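PDB 4RL3: chitinase A from Pteris ryukyuensis, which probably hydrolyses the glycosidic bonds of chitin, the chain here being the catalytic domain of a family 18 glycoside hydrolase. Local coordinates for residues 5-10 with 29-34; 44-49 with 97-102; 73-78 with 114-119; 87-92 with 121-126. All coordinates share one frame; numbering follows the deposited sequence.

In the fold
Starting at the N terminus, contact 1 closes the first loop of the chain, pairing strand 3-8 with strand 27-36 in the wall of the TIM-barrel fold, and it is complete before the other three begin. Contact 2 then joins the loop 44-49 to the outer helix 96-114. Contact 3 pairs strand 73-81 with strand 118-123, and contact 4 sets residues 87-92 against the end of that last strand; these three cross one another, their segments alternating along the chain. Contacts 1 and 3 meet through the adjacent strands 27-36 and 73-81. Contacts 2 and 4 meet where Trp99 and Phe49 pack on Phe91 and Tyr123, tying the helix layer to the barrel.

Contact 1: 5-10 with 29-34; sequences REYIGA and HFILAF. With EDO (1,2-ethanediol), chain C.
Arg5 to Ile8 pair in parallel register with His29 to Leu32, the strand segments running 24° apart, and Glu6 and Ile8 each use both N and O in the four backbone hydrogen bonds to His29, Ile31 and Ala33. Among the side chains, Arg5 bends at chi3 (79°) to bring its NE to His29 ND1 at 2.9 Å; the nitrogen accepts in the plane of its ring, while NH2 adds a weak second bond. Ile31 CD1 sits over the face of that guanidinium, 3.7 Å from Arg5 CZ. The same methyl lies over the Tyr7 ring as a CH-pi contact, 4.1 Å from its centroid. Beyond the strand, Ala10 N donates to O1 of a bound ethanediol at 3.0 Å. On the side of the sheet with Tyr7 and Ile31, Tyr7 OH reaches Asp120 of strand 118-123; on the other, Ile8 packs on helix 250-254. Strand 73-81 lies beyond 29-34, as in a TIM barrel.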
loop_
_atom_site.group_PDB
_atom_site.type_symbol
_atom_site.label_atom_id
_atom_site.label_comp_id
_atom_site.label_asym_id
_atom_site.label_seq_id
_atom_site.Cartn_x
_atom_site.Cartn_y
_atom_site.Cartn_z
ATOM N N ARG A 5 -3.531 6.260 5.238
ATOM C CA ARG A 5 -3.070 4.862 5.282
ATOM C C ARG A 5 -1.646 4.742 5.809
ATOM O O ARG A 5 -0.817 5.621 5.581
ATOM C CB ARG A 5 -3.167 4.199 3.907
ATOM C CG ARG A 5 -4.296 4.740 3.036
ATOM C CD ARG A 5 -4.440 3.978 1.738
ATOM N NE ARG A 5 -5.142 2.711 1.911
ATOM C CZ ARG A 5 -5.113 1.705 1.037
ATOM N NH1 ARG A 5 -4.382 1.786 -0.062
ATOM N NH2 ARG A 5 -5.793 0.593 1.297
ATOM N N GLU A 6 -1.396 3.650 6.530
ATOM C CA GLU A 6 -0.129 3.398 7.209
ATOM C C GLU A 6 0.319 1.966 6.919
ATOM O O GLU A 6 -0.316 1.009 7.381
ATOM C CB GLU A 6 -0.313 3.586 8.725
ATOM C CG GLU A 6 0.954 3.447 9.568
ATOM C CD GLU A 6 1.770 4.720 9.663
ATOM O OE1 GLU A 6 1.446 5.714 8.985
ATOM O OE2 GLU A 6 2.760 4.702 10.423
ATOM N N TYR A 7 1.411 1.808 6.173
ATOM C CA TYR A 7 2.036 0.487 6.037
ATOM C C TYR A 7 2.642 0.057 7.365
ATOM O O TYR A 7 3.171 0.895 8.115
ATOM C CB TYR A 7 3.117 0.473 4.950
ATOM C CG TYR A 7 2.592 0.496 3.526
ATOM C CD1 TYR A 7 2.233 1.696 2.903
ATOM C CD2 TYR A 7 2.459 -0.678 2.797
ATOM C CE1 TYR A 7 1.765 1.717 1.608
ATOM C CE2 TYR A 7 1.996 -0.661 1.487
ATOM C CZ TYR A 7 1.642 0.539 0.899
ATOM O OH TYR A 7 1.168 0.586 -0.395
ATOM N N ILE A 8 2.551 -1.239 7.668
ATOM C CA ILE A 8 3.083 -1.765 8.918
ATOM C C ILE A 8 3.414 -3.253 8.849
ATOM O O ILE A 8 2.662 -4.039 8.275
ATOM C CB ILE A 8 2.083 -1.503 10.072
ATOM C CG1 ILE A 8 2.630 -1.988 11.427
ATOM C CG2 ILE A 8 0.722 -2.138 9.795
ATOM C CD1 ILE A 8 1.883 -1.421 12.602
ATOM N N GLY A 9 4.547 -3.622 9.450
ATOM C CA GLY A 9 4.829 -5.013 9.804
ATOM C C GLY A 9 5.987 -5.732 9.147
ATOM O O GLY A 9 6.301 -6.840 9.552
ATOM N N ALA A 10 6.634 -5.115 8.156
ATOM C CA ALA A 10 7.605 -5.831 7.329
ATOM C C ALA A 10 8.980 -5.968 7.959
ATOM O O ALA A 10 9.741 -6.846 7.557
ATOM C CB ALA A 10 7.732 -5.172 5.968
ATOM N N HIS A 29 -6.672 3.424 7.255
ATOM C CA HIS A 29 -6.281 2.087 6.817
ATOM C C HIS A 29 -4.888 1.724 7.298
ATOM O O HIS A 29 -3.924 2.424 6.976
ATOM C CB HIS A 29 -6.272 1.978 5.289
ATOM C CG HIS A 29 -7.590 2.271 4.637
ATOM N ND1 HIS A 29 -7.716 2.485 3.281
ATOM C CD2 HIS A 29 -8.846 2.359 5.143
ATOM C CE1 HIS A 29 -8.981 2.719 2.983
ATOM N NE2 HIS A 29 -9.687 2.641 4.094
ATOM N N PHE A 30 -4.764 0.633 8.055
ATOM C CA PHE A 30 -3.465 -0.022 8.179
ATOM C C PHE A 30 -3.279 -0.925 6.959
ATOM O O PHE A 30 -4.236 -1.527 6.474
ATOM C CB PHE A 30 -3.375 -0.882 9.440
ATOM C CG PHE A 30 -3.290 -0.105 10.718
ATOM C CD1 PHE A 30 -2.116 0.536 11.074
ATOM C CD2 PHE A 30 -4.369 -0.049 11.590
ATOM C CE1 PHE A 30 -2.021 1.232 12.257
ATOM C CE2 PHE A 30 -4.278 0.655 12.781
ATOM C CZ PHE A 30 -3.107 1.293 13.112
ATOM N N ILE A 31 -2.040 -1.030 6.488
ATOM C CA ILE A 31 -1.700 -1.959 5.415
ATOM C C ILE A 31 -0.561 -2.864 5.869
ATOM O O ILE A 31 0.595 -2.441 5.945
ATOM C CB ILE A 31 -1.313 -1.234 4.117
ATOM C CG1 ILE A 31 -2.358 -0.185 3.740
ATOM C CG2 ILE A 31 -1.163 -2.255 2.985
ATOM C CD1 ILE A 31 -1.954 0.654 2.556
ATOM N N LEU A 32 -0.904 -4.105 6.186
ATOM C CA LEU A 32 0.076 -5.114 6.560
ATOM C C LEU A 32 1.024 -5.369 5.406
ATOM O O LEU A 32 0.580 -5.609 4.278
ATOM C CB LEU A 32 -0.633 -6.420 6.960
ATOM C CG LEU A 32 -1.365 -6.351 8.294
ATOM C CD1 LEU A 32 -2.341 -7.513 8.476
ATOM C CD2 LEU A 32 -0.366 -6.283 9.437
ATOM N N ALA A 33 2.323 -5.339 5.698
ATOM C CA ALA A 33 3.351 -5.523 4.680
ATOM C C ALA A 33 4.263 -6.666 5.140
ATOM O O ALA A 33 4.882 -6.523 6.179
ATOM C CB ALA A 33 4.138 -4.227 4.508
ATOM N N PHE A 34 4.368 -7.798 4.434
ATOM C CA PHE A 34 3.775 -8.109 3.130
ATOM C C PHE A 34 3.292 -9.560 3.109
ATOM O O PHE A 34 3.834 -10.417 3.825
ATOM C CB PHE A 34 4.844 -7.983 2.039
ATOM C CG PHE A 34 5.328 -6.583 1.810
ATOM C CD1 PHE A 34 4.579 -5.710 1.040
ATOM C CD2 PHE A 34 6.530 -6.137 2.357
ATOM C CE1 PHE A 34 5.007 -4.422 0.822
ATOM C CE2 PHE A 34 6.976 -4.847 2.132
ATOM C CZ PHE A 34 6.210 -3.988 1.366
HETATM C C1 EDO C . 7.024 -1.769 5.882
HETATM O O1 EDO C . 6.337 -2.337 7.013
HETATM C C2 EDO C . 8.538 -1.713 6.104
HETATM O O2 EDO C . 8.881 -0.754 7.099
#

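Contact 2: 44-49 with 97-102; sequences ATNGVF and SSWVAN
Asn46 and Asn102 form one of two side-chain hydrogen bonds that join the loop 44-49 to the helix: Asn102 ND2 donates to the carbonyl Asn46 O at 3.0 Å, with the acceptor close to the plane of the amide. The other runs the opposite way. Asn46 CG stands anti to its backbone N (chi1 -166°), which extends the amide to the helix, and its ND2 gives a nearly straight bond of 2.9 Å to Ser98 OG, a hydroxyl that is also hydrogen-bonded to Ser95 OG. Asn46 OD1, meanwhile, takes a bond from Thr94 N, so both ends of the amide are held. The helix, 96-114, is the outer one that connects strands 73-81 and 118-123 of the barrel in a beta-alpha-beta crossover, and the loop leads from strand 27-36 into the short strand 50-51. Aromatic contacts fill the deeper part. Gly47 CA lies over the five-membered ring of Trp99, 3.6 Å from its centroid, at a place where a CB would clash with Trp99 O. Farther along the indole, Phe49 CZ approaches Trp99 CZ2 at 3.8 Å in an oblique pair, ring planes 82° apart, and Trp99 NE1 is bonded to Asp37 OD2. An alanine in place of Trp99 would probably open a gap beneath Gly47 and beside Phe49, and leave Asp37 without its indole mate. Nearer the surface, Val48 CG2 touches Asn102 CG at 3.5 Å.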
loop_
_atom_site.group_PDB
_atom_site.type_symbol
_atom_site.label_atom_id
_atom_site.label_comp_id
_atom_site.label_asym_id
_atom_site.label_seq_id
_atom_site.Cartn_x
_atom_site.Cartn_y
_atom_site.Cartn_z
ATOM N N ALA A 44 9.325 -19.200 -5.704
ATOM C CA ALA A 44 7.955 -18.770 -6.020
ATOM C C ALA A 44 6.958 -19.921 -5.806
ATOM O O ALA A 44 7.278 -21.085 -6.062
ATOM C CB ALA A 44 7.879 -18.263 -7.451
ATOM N N THR A 45 5.746 -19.588 -5.359
ATOM C CA THR A 45 4.727 -20.591 -5.075
ATOM C C THR A 45 3.575 -20.584 -6.071
ATOM O O THR A 45 2.574 -21.269 -5.842
ATOM C CB THR A 45 4.126 -20.382 -3.677
ATOM O OG1 THR A 45 3.478 -19.098 -3.646
ATOM C CG2 THR A 45 5.194 -20.459 -2.605
ATOM N N ASN A 46 3.687 -19.790 -7.138
ATOM C CA ASN A 46 2.616 -19.651 -8.132
ATOM C C ASN A 46 1.307 -19.135 -7.545
ATOM O O ASN A 46 0.227 -19.708 -7.747
ATOM C CB ASN A 46 2.385 -20.959 -8.894
ATOM C CG ASN A 46 1.537 -20.755 -10.130
ATOM O OD1 ASN A 46 1.646 -19.728 -10.818
ATOM N ND2 ASN A 46 0.675 -21.723 -10.422
ATOM N N GLY A 47 1.424 -18.041 -6.808
ATOM C CA GLY A 47 0.275 -17.340 -6.283
ATOM C C GLY A 47 -0.281 -17.845 -4.963
ATOM O O GLY A 47 -1.334 -17.384 -4.536
ATOM N N VAL A 48 0.380 -18.803 -4.317
ATOM C CA VAL A 48 -0.067 -19.239 -2.986
ATOM C C VAL A 48 0.623 -18.330 -1.970
ATOM O O VAL A 48 1.830 -18.440 -1.725
ATOM C CB VAL A 48 0.231 -20.727 -2.693
ATOM C CG1 VAL A 48 -0.297 -21.087 -1.321
ATOM C CG2 VAL A 48 -0.426 -21.633 -3.734
ATOM N N PHE A 49 -0.134 -17.393 -1.416
ATOM C CA PHE A 49 0.448 -16.343 -0.570
ATOM C C PHE A 49 0.780 -16.786 0.845
ATOM O O PHE A 49 -0.039 -17.411 1.520
ATOM C CB PHE A 49 -0.445 -15.105 -0.567
ATOM C CG PHE A 49 -0.294 -14.297 -1.816
ATOM C CD1 PHE A 49 0.673 -13.299 -1.887
ATOM C CD2 PHE A 49 -1.035 -14.590 -2.954
ATOM C CE1 PHE A 49 0.858 -12.567 -3.051
ATOM C CE2 PHE A 49 -0.857 -13.861 -4.118
ATOM C CZ PHE A 49 0.095 -12.862 -4.172
ATOM N N SER A 97 -4.000 -18.607 -15.392
ATOM C CA SER A 97 -5.154 -19.178 -14.723
ATOM C C SER A 97 -4.800 -19.828 -13.395
ATOM O O SER A 97 -5.560 -19.709 -12.425
ATOM C CB SER A 97 -5.885 -20.175 -15.627
ATOM O OG SER A 97 -5.084 -21.305 -15.902
ATOM N N SER A 98 -3.662 -20.512 -13.331
ATOM C CA SER A 98 -3.279 -21.200 -12.097
ATOM C C SER A 98 -2.825 -20.203 -11.033
ATOM O O SER A 98 -3.147 -20.365 -9.849
ATOM C CB SER A 98 -2.236 -22.295 -12.326
ATOM O OG SER A 98 -1.012 -21.794 -12.818
ATOM N N TRP A 99 -2.098 -19.167 -11.447
ATOM C CA TRP A 99 -1.682 -18.126 -10.501
ATOM C C TRP A 99 -2.933 -17.448 -9.911
ATOM O O TRP A 99 -3.057 -17.286 -8.683
ATOM C CB TRP A 99 -0.727 -17.097 -11.157
ATOM C CG TRP A 99 -0.104 -16.161 -10.141
ATOM C CD1 TRP A 99 1.115 -16.298 -9.552
ATOM C CD2 TRP A 99 -0.693 -14.980 -9.576
ATOM N NE1 TRP A 99 1.323 -15.287 -8.644
ATOM C CE2 TRP A 99 0.232 -14.462 -8.643
ATOM C CE3 TRP A 99 -1.901 -14.306 -9.771
ATOM C CZ2 TRP A 99 -0.016 -13.308 -7.903
ATOM C CZ3 TRP A 99 -2.154 -13.154 -9.031
ATOM C CH2 TRP A 99 -1.208 -12.661 -8.115
ATOM N N VAL A 100 -3.857 -17.056 -10.784
ATOM C CA VAL A 100 -5.059 -16.377 -10.335
ATOM C C VAL A 100 -5.864 -17.257 -9.374
ATOM O O VAL A 100 -6.315 -16.779 -8.341
ATOM C CB VAL A 100 -5.925 -15.931 -11.533
ATOM C CG1 VAL A 100 -7.313 -15.506 -11.080
ATOM C CG2 VAL A 100 -5.224 -14.806 -12.291
ATOM N N ALA A 101 -6.025 -18.545 -9.692
ATOM C CA ALA A 101 -6.804 -19.415 -8.822
ATOM C C ALA A 101 -6.170 -19.534 -7.443
ATOM O O ALA A 101 -6.858 -19.498 -6.419
ATOM C CB ALA A 101 -7.009 -20.784 -9.454
ATOM N N ASN A 102 -4.852 -19.662 -7.415
ATOM C CA ASN A 102 -4.134 -19.718 -6.146
ATOM C C ASN A 102 -4.144 -18.408 -5.374
ATOM O O ASN A 102 -4.218 -18.407 -4.139
ATOM C CB ASN A 102 -2.691 -20.161 -6.381
ATOM C CG ASN A 102 -2.555 -21.667 -6.523
ATOM O OD1 ASN A 102 -3.330 -22.435 -5.946
ATOM N ND2 ASN A 102 -1.552 -22.092 -7.270
#

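Contact 3: 73-78 with 114-119; sequences VKVMVS and YHLDGI
Val75 and Val77 meet Leu116 on the tightly packed side of this contact, where the two branches of the leucine divide between them: Leu116 CD2 lies 3.7 Å from Val75 CG1, and Leu116 CD1 lies 3.9 Å from Val77 CG1. On the other face of the sheet, Met76 CG rests 3.6 Å from Gly118 CA, so close that a CB on the glycine would crowd it. Backbone bonds join the two segments: Asp117 N, just ahead of strand 118-123, gives to Val75 O at 2.8 Å, and Val77 N to Gly118 O at 3.0 Å. Gly118 N, by contrast, is buried with no partner in the model. The two segments belong to neighbouring parallel strands of the TIM barrel, linked through helix 96-114, and Asp117 opens the sequence DGIDIDYE, which fits the family 18 signature DxxDxDxE. The more open, polar side, partly exposed to solvent, belongs to Asp117 and Lys74. Asp117 OD2 accepts from Val75 N at 3.0 Å on its anti lone pair, and also makes a salt bridge to Lys67 NZ. Lys74 passes over the carboxylate with its aliphatic stem, CB 3.3 Å from Asp117 OD2, then carries its extended chain away to Ser152, its NZ remaining 5.3 Å from Asp117 OD1.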
loop_
_atom_site.group_PDB
_atom_site.type_symbol
_atom_site.label_atom_id
_atom_site.label_comp_id
_atom_site.label_asym_id
_atom_site.label_seq_id
_atom_site.Cartn_x
_atom_site.Cartn_y
_atom_site.Cartn_z
ATOM N N VAL A 73 -11.348 2.396 11.424
ATOM C CA VAL A 73 -10.165 1.629 11.002
ATOM C C VAL A 73 -10.510 0.380 10.185
ATOM O O VAL A 73 -11.377 -0.412 10.558
ATOM C CB VAL A 73 -9.292 1.240 12.211
ATOM C CG1 VAL A 73 -8.184 0.271 11.800
ATOM C CG2 VAL A 73 -8.703 2.494 12.862
ATOM N N LYS A 74 -9.811 0.235 9.060
ATOM C CA LYS A 74 -9.774 -0.999 8.274
ATOM C C LYS A 74 -8.322 -1.455 8.188
ATOM O O LYS A 74 -7.391 -0.668 8.402
ATOM C CB LYS A 74 -10.328 -0.776 6.865
ATOM C CG LYS A 74 -11.824 -0.508 6.774
ATOM C CD LYS A 74 -12.227 -0.374 5.310
ATOM C CE LYS A 74 -13.701 -0.101 5.089
ATOM N NZ LYS A 74 -13.985 0.041 3.629
ATOM N N VAL A 75 -8.129 -2.740 7.903
ATOM C CA VAL A 75 -6.778 -3.297 7.763
ATOM C C VAL A 75 -6.699 -4.068 6.447
ATOM O O VAL A 75 -7.526 -4.935 6.180
ATOM C CB VAL A 75 -6.382 -4.194 8.962
ATOM C CG1 VAL A 75 -4.942 -4.683 8.821
ATOM C CG2 VAL A 75 -6.539 -3.419 10.264
ATOM N N MET A 76 -5.728 -3.708 5.612
ATOM C CA MET A 76 -5.528 -4.358 4.312
ATOM C C MET A 76 -4.193 -5.097 4.335
ATOM O O MET A 76 -3.468 -5.030 5.328
ATOM C CB MET A 76 -5.596 -3.303 3.195
ATOM C CG MET A 76 -6.986 -2.667 3.002
ATOM S SD MET A 76 -7.320 -1.365 4.195
ATOM C CE MET A 76 -8.866 -0.762 3.518
ATOM N N VAL A 77 -3.878 -5.829 3.266
ATOM C CA VAL A 77 -2.568 -6.460 3.156
ATOM C C VAL A 77 -1.953 -6.098 1.809
ATOM O O VAL A 77 -2.645 -6.082 0.795
ATOM C CB VAL A 77 -2.652 -8.002 3.358
ATOM C CG1 VAL A 77 -3.602 -8.652 2.368
ATOM C CG2 VAL A 77 -1.265 -8.658 3.318
ATOM N N SER A 78 -0.657 -5.799 1.826
ATOM C CA SER A 78 0.105 -5.480 0.627
ATOM C C SER A 78 0.852 -6.708 0.117
ATOM O O SER A 78 1.382 -7.496 0.899
ATOM C CB SER A 78 1.089 -4.355 0.928
ATOM O OG SER A 78 1.701 -3.899 -0.263
ATOM N N TYR A 114 -7.515 -13.110 9.093
ATOM C CA TYR A 114 -7.011 -11.892 9.734
ATOM C C TYR A 114 -8.039 -10.743 9.770
ATOM O O TYR A 114 -7.713 -9.653 10.238
ATOM C CB TYR A 114 -5.698 -11.441 9.066
ATOM C CG TYR A 114 -4.508 -12.213 9.601
ATOM C CD1 TYR A 114 -4.236 -13.492 9.160
ATOM C CD2 TYR A 114 -3.664 -11.655 10.568
ATOM C CE1 TYR A 114 -3.178 -14.214 9.675
ATOM C CE2 TYR A 114 -2.594 -12.364 11.080
ATOM C CZ TYR A 114 -2.350 -13.640 10.633
ATOM O OH TYR A 114 -1.297 -14.369 11.153
ATOM N N HIS A 115 -9.279 -10.996 9.346
ATOM C CA HIS A 115 -10.358 -9.992 9.431
ATOM C C HIS A 115 -10.022 -8.755 8.589
ATOM O O HIS A 115 -10.242 -7.625 9.002
ATOM C CB HIS A 115 -10.619 -9.575 10.887
ATOM C CG HIS A 115 -10.508 -10.695 11.867
ATOM N ND1 HIS A 115 -11.389 -11.751 11.894
ATOM C CD2 HIS A 115 -9.603 -10.931 12.847
ATOM C CE1 HIS A 115 -11.041 -12.585 12.862
ATOM N NE2 HIS A 115 -9.959 -12.110 13.454
ATOM N N LEU A 116 -9.483 -8.988 7.400
ATOM C CA LEU A 116 -8.990 -7.893 6.574
ATOM C C LEU A 116 -10.067 -7.330 5.650
ATOM O O LEU A 116 -11.127 -7.928 5.454
ATOM C CB LEU A 116 -7.775 -8.360 5.763
ATOM C CG LEU A 116 -6.632 -8.962 6.583
ATOM C CD1 LEU A 116 -5.486 -9.395 5.685
ATOM C CD2 LEU A 116 -6.122 -7.990 7.632
ATOM N N ASP A 117 -9.747 -6.196 5.039
ATOM C CA ASP A 117 -10.694 -5.406 4.268
ATOM C C ASP A 117 -10.295 -5.196 2.818
ATOM O O ASP A 117 -11.070 -4.636 2.041
ATOM C CB ASP A 117 -10.835 -4.037 4.933
ATOM C CG ASP A 117 -11.459 -4.127 6.308
ATOM O OD1 ASP A 117 -12.682 -4.375 6.352
ATOM O OD2 ASP A 117 -10.739 -3.993 7.321
ATOM N N GLY A 118 -9.087 -5.617 2.443
ATOM C CA GLY A 118 -8.597 -5.318 1.118
ATOM C C GLY A 118 -7.160 -5.685 0.867
ATOM O O GLY A 118 -6.460 -6.182 1.757
ATOM N N ILE A 119 -6.737 -5.459 -0.374
ATOM C CA ILE A 119 -5.376 -5.761 -0.801
ATOM C C ILE A 119 -4.767 -4.578 -1.539
ATOM O O ILE A 119 -5.471 -3.779 -2.152
ATOM C CB ILE A 119 -5.293 -7.026 -1.692
ATOM C CG1 ILE A 119 -6.050 -6.861 -3.020
ATOM C CG2 ILE A 119 -5.827 -8.231 -0.923
ATOM C CD1 ILE A 119 -5.725 -7.920 -4.051
#

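Contact 4: 87-92 with 121-126; sequences SPVQFT and IDYEHF
Phe91 and Tyr123 are brought together by different first torsions: Phe91 CG stands anti to its backbone N (chi1 -172°), and Tyr123 CG anti to its carbonyl carbon (chi1 -72°). The result is an edge-to-face (T-shaped) pair with planes 82° apart, in which Phe91 CD2 comes down over the centre of the tyrosine ring, 3.6 Å from Tyr123 CZ. Val89 CG1 touches the same ring at Tyr123 CE1, 3.9 Å away, and Tyr123 OH bonds to Asp37. A leucine in place of Tyr123 would probably leave the edge of Phe91 without its flat face and Asp37 without its hydroxyl mate. His125 is gripped from above and below, Pro88 CB sitting 3.9 Å from the centroid over one face and Glu124 CG over the other, while its NE2 is bonded to Asp82. Phe91 N gives a straight hydrogen bond to His125 O at 3.0 Å. A water links the two backbones a little farther on, donating to Val89 O at 2.7 Å and accepting from Glu124 N at 2.8 Å. Glu124 ends the DxxDxDxE signature, where the family carries its general acid. With the water on Glu124 N and the direct bond on His125 O, the backbone is tied to 87-92 on both sides of the Glu124-His125 peptide, consistent with a fixed course for the chain at the probable catalytic residue.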
loop_
_atom_site.group_PDB
_atom_site.type_symbol
_atom_site.label_atom_id
_atom_site.label_comp_id
_atom_site.label_asym_id
_atom_site.label_seq_id
_atom_site.Cartn_x
_atom_site.Cartn_y
_atom_site.Cartn_z
ATOM N N SER A 87 16.341 -11.847 -1.578
ATOM C CA SER A 87 16.233 -12.013 -3.029
ATOM C C SER A 87 15.083 -11.150 -3.546
ATOM O O SER A 87 14.105 -10.964 -2.831
ATOM C CB SER A 87 15.942 -13.467 -3.389
ATOM O OG SER A 87 17.076 -14.299 -3.165
ATOM N N PRO A 88 15.193 -10.629 -4.781
ATOM C CA PRO A 88 14.088 -9.838 -5.333
ATOM C C PRO A 88 12.803 -10.649 -5.511
ATOM O O PRO A 88 12.833 -11.789 -5.987
ATOM C CB PRO A 88 14.636 -9.355 -6.685
ATOM C CG PRO A 88 16.123 -9.449 -6.543
ATOM C CD PRO A 88 16.343 -10.660 -5.701
ATOM N N VAL A 89 11.685 -10.054 -5.107
ATOM C CA VAL A 89 10.388 -10.668 -5.310
ATOM C C VAL A 89 10.002 -10.463 -6.768
ATOM O O VAL A 89 9.334 -9.492 -7.121
ATOM C CB VAL A 89 9.324 -10.082 -4.356
ATOM C CG1 VAL A 89 7.957 -10.704 -4.633
ATOM C CG2 VAL A 89 9.721 -10.312 -2.911
ATOM N N GLN A 90 10.419 -11.400 -7.612
ATOM C CA GLN A 90 10.085 -11.385 -9.028
ATOM C C GLN A 90 8.666 -11.880 -9.206
ATOM O O GLN A 90 8.343 -12.994 -8.771
ATOM C CB GLN A 90 11.024 -12.313 -9.813
ATOM C CG GLN A 90 12.452 -11.810 -9.897
ATOM C CD GLN A 90 12.583 -10.574 -10.760
ATOM O OE1 GLN A 90 11.648 -10.178 -11.467
ATOM N NE2 GLN A 90 13.760 -9.960 -10.725
ATOM N N PHE A 91 7.803 -11.075 -9.823
ATOM C CA PHE A 91 6.479 -11.587 -10.129
ATOM C C PHE A 91 6.623 -12.733 -11.121
ATOM O O PHE A 91 7.275 -12.593 -12.148
ATOM C CB PHE A 91 5.551 -10.524 -10.717
ATOM C CG PHE A 91 4.132 -11.006 -10.845
ATOM C CD1 PHE A 91 3.737 -11.759 -11.940
ATOM C CD2 PHE A 91 3.219 -10.761 -9.839
ATOM C CE1 PHE A 91 2.449 -12.234 -12.041
ATOM C CE2 PHE A 91 1.925 -11.228 -9.938
ATOM C CZ PHE A 91 1.544 -11.972 -11.034
ATOM N N THR A 92 6.008 -13.867 -10.813
ATOM C CA THR A 92 6.110 -15.011 -11.714
ATOM C C THR A 92 4.917 -15.963 -11.575
ATOM O O THR A 92 4.392 -16.197 -10.477
ATOM C CB THR A 92 7.470 -15.717 -11.534
ATOM O OG1 THR A 92 7.616 -16.769 -12.501
ATOM C CG2 THR A 92 7.627 -16.258 -10.146
ATOM N N ILE A 121 -1.418 -3.769 -4.180
ATOM C CA ILE A 121 -0.481 -4.407 -5.103
ATOM C C ILE A 121 0.849 -3.651 -5.108
ATOM O O ILE A 121 0.916 -2.501 -5.543
ATOM C CB ILE A 121 -1.053 -4.452 -6.538
ATOM C CG1 ILE A 121 -2.516 -4.912 -6.555
ATOM C CG2 ILE A 121 -0.176 -5.349 -7.419
ATOM C CD1 ILE A 121 -2.814 -6.275 -5.952
ATOM N N ASP A 122 1.912 -4.315 -4.652
ATOM C CA ASP A 122 3.211 -3.657 -4.464
ATOM C C ASP A 122 4.351 -4.516 -5.005
ATOM O O ASP A 122 5.427 -4.573 -4.412
ATOM C CB ASP A 122 3.431 -3.323 -2.984
ATOM C CG ASP A 122 4.627 -2.409 -2.741
ATOM O OD1 ASP A 122 4.933 -1.565 -3.624
ATOM O OD2 ASP A 122 5.240 -2.528 -1.640
ATOM N N TYR A 123 4.117 -5.170 -6.140
ATOM C CA TYR A 123 5.219 -5.789 -6.863
ATOM C C TYR A 123 6.047 -4.740 -7.572
ATOM O O TYR A 123 5.511 -3.734 -8.049
ATOM C CB TYR A 123 4.703 -6.785 -7.888
ATOM C CG TYR A 123 4.144 -8.050 -7.291
ATOM C CD1 TYR A 123 4.980 -9.097 -6.935
ATOM C CD2 TYR A 123 2.774 -8.209 -7.116
ATOM C CE1 TYR A 123 4.461 -10.274 -6.419
ATOM C CE2 TYR A 123 2.243 -9.368 -6.579
ATOM C CZ TYR A 123 3.089 -10.399 -6.228
ATOM O OH TYR A 123 2.535 -11.559 -5.718
ATOM N N GLU A 124 7.356 -4.972 -7.659
ATOM C CA GLU A 124 8.224 -4.036 -8.381
ATOM C C GLU A 124 9.254 -4.668 -9.308
ATOM O O GLU A 124 9.963 -3.953 -10.003
ATOM C CB GLU A 124 8.939 -3.121 -7.391
ATOM C CG GLU A 124 10.034 -3.802 -6.597
ATOM C CD GLU A 124 10.872 -2.810 -5.811
ATOM O OE1 GLU A 124 10.710 -2.780 -4.580
ATOM O OE2 GLU A 124 11.672 -2.053 -6.418
ATOM N N HIS A 125 9.352 -5.991 -9.308
ATOM C CA HIS A 125 10.330 -6.697 -10.143
ATOM C C HIS A 125 9.599 -7.528 -11.169
ATOM O O HIS A 125 8.818 -8.415 -10.821
ATOM C CB HIS A 125 11.226 -7.582 -9.292
ATOM C CG HIS A 125 11.917 -6.845 -8.196
ATOM N ND1 HIS A 125 12.958 -5.977 -8.433
ATOM C CD2 HIS A 125 11.704 -6.824 -6.861
ATOM C CE1 HIS A 125 13.359 -5.455 -7.290
ATOM N NE2 HIS A 125 12.617 -5.955 -6.321
ATOM N N PHE A 126 9.886 -7.251 -12.432
ATOM C CA PHE A 126 9.159 -7.834 -13.551
ATOM C C PHE A 126 10.082 -8.433 -14.596
ATOM O O PHE A 126 9.735 -8.512 -15.767
ATOM C CB PHE A 126 8.275 -6.755 -14.180
ATOM C CG PHE A 126 7.295 -6.168 -13.213
ATOM C CD1 PHE A 126 6.231 -6.920 -12.787
ATOM C CD2 PHE A 126 7.461 -4.893 -12.703
ATOM C CE1 PHE A 126 5.320 -6.412 -11.884
ATOM C CE2 PHE A 126 6.563 -4.376 -11.787
ATOM C CZ PHE A 126 5.485 -5.136 -11.381
HETATM O O HOH W 1 8.170 -7.248 -6.231
#